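Long-range contact in tautomerase domain-containing protein (Gammaproteobacteria bacterium SG8_31, PDB 7M59), which belongs to the tautomerase superfamily and assembles six small beta-alpha-beta subunits into a hexamer: residues Cys5-Gly10 / Val40-Thr45. Sequence-based numbering, arbitrary orientation.
Sequences CDIRQG and VLIRET
Asp6 and Arg43, on adjacent parallel strands, join in a bidentate salt bridge on one face of the sheet. Arg43 grips the carboxylate side-on: NE reaches Asp6 OD1 at 3.0 Å and NH2 reaches Asp6 OD2 at 2.8 Å, both on the syn side. The NE bond is almost straight (176°), yet the two planes differ by 34°. The chain of Arg43 bends at chi3 (-66°), which turns NE toward Asp6 OD1. A long, multi-donor side chain suits this place, its charge probably offsetting that of the buried carboxylate.

Beneath the pair, the backbones mesh as parallel strands. Cys5 N binds Leu41 O and Cys5 O accepts from Arg43 N; Ile7 likewise gives N to Arg43 O and O to Thr45 N. Gln9 N adds a bond to Thr45 O. One water links Asp6 OD1 and Thr45 OG1, which also bonds to His50, and gives a weak bond to Arg43 O.

The face carrying Cys5, Ile7 and Ile42 is mostly apolar and suits compact or branched side chains: Ile7 CD1 meets Ile42 CG2 at 3.8 Å, and Cys5 SG lies against Val40 CG1. At its loop end, Glu44 OE2 forms a salt bridge with Lys16 and takes a water that accepts from Gly10 N.

Arg43 also bridges Asp6 of a second subunit, and Asp6 bridges Arg43 of another. Antiparallel strands of the second and a third subunit continue the sheet beside Val40-Leu41 and Cys5-Asp6. Helix 13-31, the beta-alpha-beta crossover between these strands, covers Cys5 and Ile42 with Met19.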
loop_
_atom_site.group_PDB
_atom_site.type_symbol
_atom_site.label_atom_id
_atom_site.label_comp_id
_atom_site.label_asym_id
_atom_site.label_seq_id
_atom_site.Cartn_x
_atom_site.Cartn_y
_atom_site.Cartn_z
ATOM N N CYS A 5 -6.303 6.000 0.810
ATOM C CA CYS A 5 -6.801 6.610 2.042
ATOM C C CYS A 5 -7.301 5.495 2.945
ATOM O O CYS A 5 -8.375 4.940 2.702
ATOM C CB CYS A 5 -7.924 7.602 1.746
ATOM S SG CYS A 5 -7.513 8.825 0.506
ATOM N N ASP A 6 -6.524 5.147 3.969
ATOM C CA ASP A 6 -6.952 4.161 4.959
ATOM C C ASP A 6 -7.556 4.919 6.132
ATOM O O ASP A 6 -6.833 5.501 6.953
ATOM C CB ASP A 6 -5.792 3.282 5.403
ATOM C CG ASP A 6 -5.437 2.228 4.377
ATOM O OD1 ASP A 6 -6.107 1.166 4.350
ATOM O OD2 ASP A 6 -4.480 2.467 3.623
ATOM N N ILE A 7 -8.887 4.902 6.212
ATOM C CA ILE A 7 -9.630 5.690 7.187
ATOM C C ILE A 7 -10.436 4.758 8.083
ATOM O O ILE A 7 -10.676 3.593 7.762
ATOM C CB ILE A 7 -10.547 6.721 6.498
ATOM C CG1 ILE A 7 -11.714 6.016 5.793
ATOM C CG2 ILE A 7 -9.743 7.563 5.514
ATOM C CD1 ILE A 7 -12.715 7.000 5.141
ATOM N N ARG A 8 -10.860 5.284 9.227
ATOM C CA ARG A 8 -11.695 4.489 10.117
ATOM C C ARG A 8 -13.131 4.451 9.601
ATOM O O ARG A 8 -13.634 5.431 9.048
ATOM C CB ARG A 8 -11.639 5.044 11.541
ATOM C CG ARG A 8 -10.347 4.667 12.290
ATOM C CD ARG A 8 -10.175 5.498 13.566
ATOM N NE ARG A 8 -10.128 6.903 13.194
ATOM C CZ ARG A 8 -10.734 7.895 13.835
ATOM N NH1 ARG A 8 -11.440 7.668 14.941
ATOM N NH2 ARG A 8 -10.630 9.126 13.352
ATOM N N GLN A 9 -13.777 3.297 9.780
ATOM C CA GLN A 9 -15.152 3.085 9.348
ATOM C C GLN A 9 -16.102 4.021 10.096
ATOM O O GLN A 9 -15.789 4.531 11.172
ATOM C CB GLN A 9 -15.562 1.631 9.604
ATOM C CG GLN A 9 -15.501 1.274 11.085
ATOM C CD GLN A 9 -15.637 -0.215 11.366
ATOM O OE1 GLN A 9 -15.576 -1.043 10.457
ATOM N NE2 GLN A 9 -15.821 -0.559 12.636
ATOM N N GLY A 10 -17.279 4.240 9.513
ATOM C CA GLY A 10 -18.335 4.988 10.184
ATOM C C GLY A 10 -18.756 6.271 9.501
ATOM O O GLY A 10 -19.739 6.894 9.939
ATOM N N VAL A 40 -8.160 7.989 -6.602
ATOM C CA VAL A 40 -8.289 7.960 -5.149
ATOM C C VAL A 40 -8.955 6.651 -4.756
ATOM O O VAL A 40 -9.972 6.258 -5.340
ATOM C CB VAL A 40 -9.094 9.161 -4.628
ATOM C CG1 VAL A 40 -9.236 9.083 -3.119
ATOM C CG2 VAL A 40 -8.418 10.460 -5.031
ATOM N N LEU A 41 -8.383 5.973 -3.771
ATOM C CA LEU A 41 -8.889 4.690 -3.310
ATOM C C LEU A 41 -9.099 4.776 -1.807
ATOM O O LEU A 41 -8.182 5.164 -1.079
ATOM C CB LEU A 41 -7.907 3.566 -3.660
ATOM C CG LEU A 41 -8.274 2.206 -3.079
ATOM C CD1 LEU A 41 -9.516 1.672 -3.797
ATOM C CD2 LEU A 41 -7.100 1.277 -3.260
ATOM N N ILE A 42 -10.301 4.429 -1.344
ATOM C CA ILE A 42 -10.662 4.522 0.065
ATOM C C ILE A 42 -10.816 3.116 0.628
ATOM O O ILE A 42 -11.506 2.274 0.037
ATOM C CB ILE A 42 -11.964 5.316 0.263
ATOM C CG1 ILE A 42 -11.812 6.739 -0.283
ATOM C CG2 ILE A 42 -12.344 5.323 1.742
ATOM C CD1 ILE A 42 -13.152 7.473 -0.436
ATOM N N ARG A 43 -10.184 2.861 1.769
ATOM C CA ARG A 43 -10.369 1.618 2.506
ATOM C C ARG A 43 -10.749 1.952 3.940
ATOM O O ARG A 43 -10.113 2.808 4.562
ATOM C CB ARG A 43 -9.092 0.764 2.500
ATOM C CG ARG A 43 -8.748 0.161 1.143
ATOM C CD ARG A 43 -7.489 -0.723 1.238
ATOM N NE ARG A 43 -6.313 0.086 1.565
ATOM C CZ ARG A 43 -5.360 0.429 0.698
ATOM N NH1 ARG A 43 -5.394 0.015 -0.573
ATOM N NH2 ARG A 43 -4.350 1.189 1.107
ATOM N N GLU A 44 -11.767 1.271 4.465
ATOM C CA GLU A 44 -12.212 1.461 5.842
ATOM C C GLU A 44 -11.757 0.310 6.724
ATOM O O GLU A 44 -11.761 -0.851 6.302
ATOM C CB GLU A 44 -13.735 1.557 5.923
ATOM C CG GLU A 44 -14.317 2.750 5.226
ATOM C CD GLU A 44 -15.832 2.666 5.145
ATOM O OE1 GLU A 44 -16.355 1.632 4.671
ATOM O OE2 GLU A 44 -16.490 3.622 5.583
ATOM N N THR A 45 -11.412 0.638 7.962
ATOM C CA THR A 45 -11.011 -0.321 8.976
ATOM C C THR A 45 -11.586 0.102 10.316
ATOM O O THR A 45 -11.905 1.279 10.523
ATOM C CB THR A 45 -9.480 -0.444 9.081
ATOM O OG1 THR A 45 -8.873 0.843 8.899
ATOM C CG2 THR A 45 -8.954 -1.427 8.045
HETATM O O HOH W 1 -8.227 1.105 6.034
HETATM O O HOH W 2 -15.656 5.711 7.115
HETATM O O HOH W 3 -14.098 -1.831 8.638
HETATM O O HOH W 4 -18.729 3.691 7.117
#